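Local coordinates for uncharacterized protein (Legionella longbeachae NSW150, PDB 4JZA) that probably removes the 3-phosphate from phosphatidylinositol 3-phosphate, as a Legionella phosphoinositide phosphatase implicated in the lipid metabolism of pathogen and host interaction, at residues N703-L707 against L808-K813; T729-I733 against T774-Y778. One frame throughout, in Å; residues are numbered along the deposited sequence.

Contact 1 (N703-L707 against L808-K813); sequences NERNL and LFEESK
In the all-helical bundle of the C-terminal domain, the start of the long loop between helices 676-702 and 731-740 packs against the last long helix, 794-817. E704 (phi/psi -86/76) leads into a 3-10 turn at 705-707, with L707 N bonded to E704 O at 3.3 Å. Segment 808-813 is regular alpha-helix; the nearest CA pair is E704 and F809, 7.2 Å apart. E704, with the largest area buried by the contact (83 Å²), points its CB at the helix. Its chi1 m sets CG 3.7 Å from F809 CD1, at the edge of the ring, and chi2 m turns the carboxylate toward S812 and K813. L707 (chi1 m, chi2 t) lays its methyls on the helix backbone, CD1 4.1 Å from L808 O; its apolar neighbours include L701 and A773. The contact lies at the surface. S812, with chi1 t, has its OG 3.7 Å from L707 CD2 and donates a hydrogen bond from OG to E704 OE1 at 2.8 Å.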
loop_
_atom_site.group_PDB
_atom_site.type_symbol
_atom_site.label_atom_id
_atom_site.label_comp_id
_atom_site.label_asym_id
_atom_site.label_seq_id
_atom_site.Cartn_x
_atom_site.Cartn_y
_atom_site.Cartn_z
ATOM N N ASN A 703 22.407 22.554 -43.004
ATOM C CA ASN A 703 22.141 23.427 -44.127
ATOM C C ASN A 703 23.123 23.259 -45.266
ATOM O O ASN A 703 22.903 23.846 -46.290
ATOM C CB ASN A 703 21.989 24.893 -43.692
ATOM C CG ASN A 703 20.583 25.185 -43.128
ATOM O OD1 ASN A 703 19.594 25.150 -43.850
ATOM N ND2 ASN A 703 20.495 25.462 -41.831
ATOM N N GLU A 704 24.182 22.462 -45.102
ATOM C CA GLU A 704 24.920 21.907 -46.238
ATOM C C GLU A 704 24.243 20.604 -46.681
ATOM O O GLU A 704 24.749 19.510 -46.458
ATOM C CB GLU A 704 26.374 21.620 -45.869
ATOM C CG GLU A 704 27.155 22.816 -45.354
ATOM C CD GLU A 704 27.638 23.768 -46.445
ATOM O OE1 GLU A 704 28.378 23.319 -47.375
ATOM O OE2 GLU A 704 27.287 24.987 -46.333
ATOM N N ARG A 705 23.120 20.748 -47.366
ATOM C CA ARG A 705 22.163 19.645 -47.641
ATOM C C ARG A 705 22.700 18.547 -48.578
ATOM O O ARG A 705 22.214 17.415 -48.571
ATOM C CB ARG A 705 20.823 20.208 -48.182
ATOM C CG ARG A 705 20.348 21.467 -47.442
ATOM C CD ARG A 705 18.933 21.862 -47.791
ATOM N NE ARG A 705 18.041 20.725 -47.561
ATOM C CZ ARG A 705 16.892 20.516 -48.198
ATOM N NH1 ARG A 705 16.468 21.376 -49.118
ATOM N NH2 ARG A 705 16.164 19.442 -47.918
ATOM N N ASN A 706 23.721 18.878 -49.353
ATOM C CA ASN A 706 24.351 17.909 -50.241
ATOM C C ASN A 706 24.985 16.696 -49.572
ATOM O O ASN A 706 25.069 15.623 -50.163
ATOM C CB ASN A 706 25.384 18.637 -51.092
ATOM C CG ASN A 706 24.732 19.377 -52.270
ATOM O OD1 ASN A 706 23.495 19.329 -52.476
ATOM N ND2 ASN A 706 25.566 20.045 -53.072
ATOM N N LEU A 707 25.437 16.892 -48.334
ATOM C CA LEU A 707 26.201 15.894 -47.604
ATOM C C LEU A 707 25.388 14.659 -47.255
ATOM O O LEU A 707 25.960 13.645 -46.861
ATOM C CB LEU A 707 26.707 16.506 -46.290
ATOM C CG LEU A 707 27.689 17.656 -46.397
ATOM C CD1 LEU A 707 28.114 18.130 -45.016
ATOM C CD2 LEU A 707 28.904 17.203 -47.206
ATOM N N LEU A 808 33.074 18.257 -40.553
ATOM C CA LEU A 808 32.204 17.988 -41.697
ATOM C C LEU A 808 31.708 19.255 -42.357
ATOM O O LEU A 808 31.715 19.326 -43.550
ATOM C CB LEU A 808 31.021 17.125 -41.297
ATOM C CG LEU A 808 31.433 15.694 -40.902
ATOM C CD1 LEU A 808 30.317 14.975 -40.136
ATOM C CD2 LEU A 808 31.875 14.888 -42.107
ATOM N N PHE A 809 31.303 20.256 -41.588
ATOM C CA PHE A 809 30.842 21.554 -42.133
ATOM C C PHE A 809 31.946 22.306 -42.880
ATOM O O PHE A 809 31.764 22.712 -44.028
ATOM C CB PHE A 809 30.241 22.434 -41.016
ATOM C CG PHE A 809 29.959 23.847 -41.444
ATOM C CD1 PHE A 809 28.977 24.133 -42.411
ATOM C CD2 PHE A 809 30.674 24.899 -40.897
ATOM C CE1 PHE A 809 28.730 25.445 -42.830
ATOM C CE2 PHE A 809 30.438 26.192 -41.318
ATOM C CZ PHE A 809 29.461 26.464 -42.283
ATOM N N GLU A 810 33.094 22.468 -42.249
ATOM C CA GLU A 810 34.267 23.097 -42.896
ATOM C C GLU A 810 34.726 22.371 -44.167
ATOM O O GLU A 810 35.001 23.006 -45.169
ATOM C CB GLU A 810 35.469 23.213 -41.902
ATOM C CG GLU A 810 35.270 24.202 -40.745
ATOM C CD GLU A 810 36.213 23.978 -39.559
ATOM O OE1 GLU A 810 37.107 23.101 -39.638
ATOM O OE2 GLU A 810 36.046 24.672 -38.528
ATOM N N GLU A 811 34.848 21.057 -44.132
ATOM C CA GLU A 811 35.310 20.359 -45.309
ATOM C C GLU A 811 34.364 20.603 -46.439
ATOM O O GLU A 811 34.791 20.809 -47.566
ATOM C CB GLU A 811 35.448 18.877 -45.070
ATOM C CG GLU A 811 36.860 18.447 -44.634
ATOM C CD GLU A 811 36.864 17.092 -43.895
ATOM O OE1 GLU A 811 35.773 16.411 -43.881
ATOM O OE2 GLU A 811 37.931 16.717 -43.315
ATOM N N SER A 812 33.076 20.607 -46.137
ATOM C CA SER A 812 32.020 20.778 -47.158
ATOM C C SER A 812 32.046 22.156 -47.713
ATOM O O SER A 812 31.937 22.327 -48.881
ATOM C CB SER A 812 30.623 20.510 -46.568
ATOM O OG SER A 812 29.595 20.794 -47.483
ATOM N N LYS A 813 32.181 23.137 -46.849
ATOM C CA LYS A 813 32.309 24.527 -47.261
ATOM C C LYS A 813 33.487 24.722 -48.204
ATOM O O LYS A 813 33.365 25.462 -49.181
ATOM C CB LYS A 813 32.466 25.440 -46.028
ATOM C CG LYS A 813 31.211 26.161 -45.604
ATOM C CD LYS A 813 31.022 27.323 -46.565
ATOM C CE LYS A 813 29.920 28.259 -46.161
ATOM N NZ LYS A 813 30.528 29.211 -45.213
#

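Contact 2 (T729-I733 against T774-Y778); sequences TPDGI and TNSVY
This is a buried helix-to-helix contact in the helical C-terminal domain of the phosphoinositide phosphatase, plain packing in which the first turn of helix 731-740 meets the side of helix 772-782. T729 and P730 are extended (psi 130 and 143), P730 takes the N-cap position, and D731 to I733 are helical; 774-778 is alpha-helical throughout, with Y778 N bonded to T774 O at 3.0 Å. In register, I733 CA lies 7.7 Å from T774 CA, and G732 CA 8.7 Å from Y778 CA.

The closest approach belongs to the Y778 hydroxyl. With chi1 m and chi2 near 0°, the CA-to-CB bond points sideways, but the ring reaches across so that Y778 OH comes to 3.1 Å from G732 CA and 3.9 Å from P730 CB. A CB on residue 732 would lie only 2.1 Å from Y778 OH, so glycine is what allows the phenol to sit so close to the helix start. I733 N is 3.3 Å from Y778 OH.

Apolar packing centres on I733, chi1 and chi2 both m: its CD1 is 3.7 Å from Y778 CE1 and 4.2 Å from V777 CG1. T774 (chi1 m) borders this patch, its OG1 4.0 Å from P730 CG.

Helix 676-702 packs against both partners, meeting I733 through I702 and V777 through L698 and L701, while S776 is hydrogen-bonded through OG to E804 of helix 794-817.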
loop_
_atom_site.group_PDB
_atom_site.type_symbol
_atom_site.label_atom_id
_atom_site.label_comp_id
_atom_site.label_asym_id
_atom_site.label_seq_id
_atom_site.Cartn_x
_atom_site.Cartn_y
_atom_site.Cartn_z
ATOM N N THR A 729 17.113 13.426 -49.957
ATOM C CA THR A 729 17.415 13.652 -48.557
ATOM C C THR A 729 16.647 12.673 -47.671
ATOM O O THR A 729 15.460 12.555 -47.805
ATOM C CB THR A 729 17.034 15.080 -48.135
ATOM O OG1 THR A 729 17.603 16.048 -49.027
ATOM C CG2 THR A 729 17.558 15.375 -46.764
ATOM N N PRO A 730 17.308 11.987 -46.739
ATOM C CA PRO A 730 16.567 11.168 -45.775
ATOM C C PRO A 730 15.532 11.959 -44.966
ATOM O O PRO A 730 15.775 13.125 -44.586
ATOM C CB PRO A 730 17.650 10.634 -44.823
ATOM C CG PRO A 730 18.961 11.000 -45.392
ATOM C CD PRO A 730 18.754 12.040 -46.464
ATOM N N ASP A 731 14.390 11.338 -44.692
ATOM C CA ASP A 731 13.260 12.041 -44.111
ATOM C C ASP A 731 13.569 12.639 -42.744
ATOM O O ASP A 731 13.105 13.769 -42.446
ATOM C CB ASP A 731 12.033 11.122 -44.020
ATOM C CG ASP A 731 10.699 11.907 -43.857
ATOM O OD1 ASP A 731 10.300 12.628 -44.843
ATOM O OD2 ASP A 731 10.069 11.767 -42.757
ATOM N N GLY A 732 14.346 11.906 -41.934
ATOM C CA GLY A 732 14.823 12.417 -40.651
ATOM C C GLY A 732 15.544 13.751 -40.729
ATOM O O GLY A 732 15.294 14.667 -39.939
ATOM N N ILE A 733 16.389 13.881 -41.731
ATOM C CA ILE A 733 17.088 15.100 -41.960
ATOM C C ILE A 733 16.151 16.205 -42.435
ATOM O O ILE A 733 16.299 17.352 -41.991
ATOM C CB ILE A 733 18.193 14.889 -42.983
ATOM C CG1 ILE A 733 19.195 13.840 -42.523
ATOM C CG2 ILE A 733 18.910 16.201 -43.273
ATOM C CD1 ILE A 733 19.962 14.211 -41.273
ATOM N N THR A 774 25.101 12.021 -42.419
ATOM C CA THR A 774 23.876 11.427 -41.859
ATOM C C THR A 774 24.181 10.522 -40.675
ATOM O O THR A 774 23.549 10.649 -39.610
ATOM C CB THR A 774 23.113 10.620 -42.916
ATOM O OG1 THR A 774 22.682 11.495 -43.976
ATOM C CG2 THR A 774 21.908 9.954 -42.297
ATOM N N ASN A 775 25.177 9.665 -40.803
ATOM C CA ASN A 775 25.595 8.856 -39.621
ATOM C C ASN A 775 26.148 9.640 -38.456
ATOM O O ASN A 775 26.020 9.200 -37.314
ATOM C CB ASN A 775 26.670 7.836 -39.955
ATOM C CG ASN A 775 26.150 6.650 -40.714
ATOM O OD1 ASN A 775 24.946 6.332 -40.747
ATOM N ND2 ASN A 775 27.042 6.041 -41.404
ATOM N N SER A 776 26.812 10.759 -38.714
ATOM C CA SER A 776 27.305 11.557 -37.612
ATOM C C SER A 776 26.139 12.279 -36.938
ATOM O O SER A 776 26.059 12.322 -35.698
ATOM C CB SER A 776 28.356 12.531 -38.088
ATOM O OG SER A 776 28.666 13.420 -37.082
ATOM N N VAL A 777 25.190 12.807 -37.716
ATOM C CA VAL A 777 24.053 13.470 -37.087
ATOM C C VAL A 777 23.208 12.487 -36.226
ATOM O O VAL A 777 22.978 12.714 -35.046
ATOM C CB VAL A 777 23.212 14.193 -38.140
ATOM C CG1 VAL A 777 21.875 14.649 -37.579
ATOM C CG2 VAL A 777 23.979 15.415 -38.629
ATOM N N TYR A 778 22.762 11.400 -36.834
ATOM C CA TYR A 778 21.944 10.407 -36.154
ATOM C C TYR A 778 22.697 9.705 -35.044
ATOM O O TYR A 778 22.202 9.553 -33.905
ATOM C CB TYR A 778 21.448 9.337 -37.139
ATOM C CG TYR A 778 20.405 9.769 -38.159
ATOM C CD1 TYR A 778 19.895 11.064 -38.194
ATOM C CD2 TYR A 778 19.918 8.853 -39.106
ATOM C CE1 TYR A 778 18.948 11.428 -39.132
ATOM C CE2 TYR A 778 18.952 9.207 -40.027
ATOM C CZ TYR A 778 18.478 10.495 -40.052
ATOM O OH TYR A 778 17.519 10.856 -40.973
#

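How the contacts relate
The two contacts belong to the C-terminal helical domain, far from the centre of the chain, and their own centres are 13 Å apart. Along the sequence the order is 703-707, 729-733, 774-778, 808-813, so contact 2 falls wholly within the span that contact 1 closes. Helices 772-782 and 794-817 are successive in the chain, and L808 CD1 packs 3.7 Å from S776 CB where they meet. Between 703-707 and 729-733, R705 NH2 packs 3.8 Å from T729 OG1. Contact 2 is buried and contact 1 lies at the surface; L701 of helix 676-702 touches L707 and L808 in one and V777 in the other, so this helix is shared by both contacts within the domain.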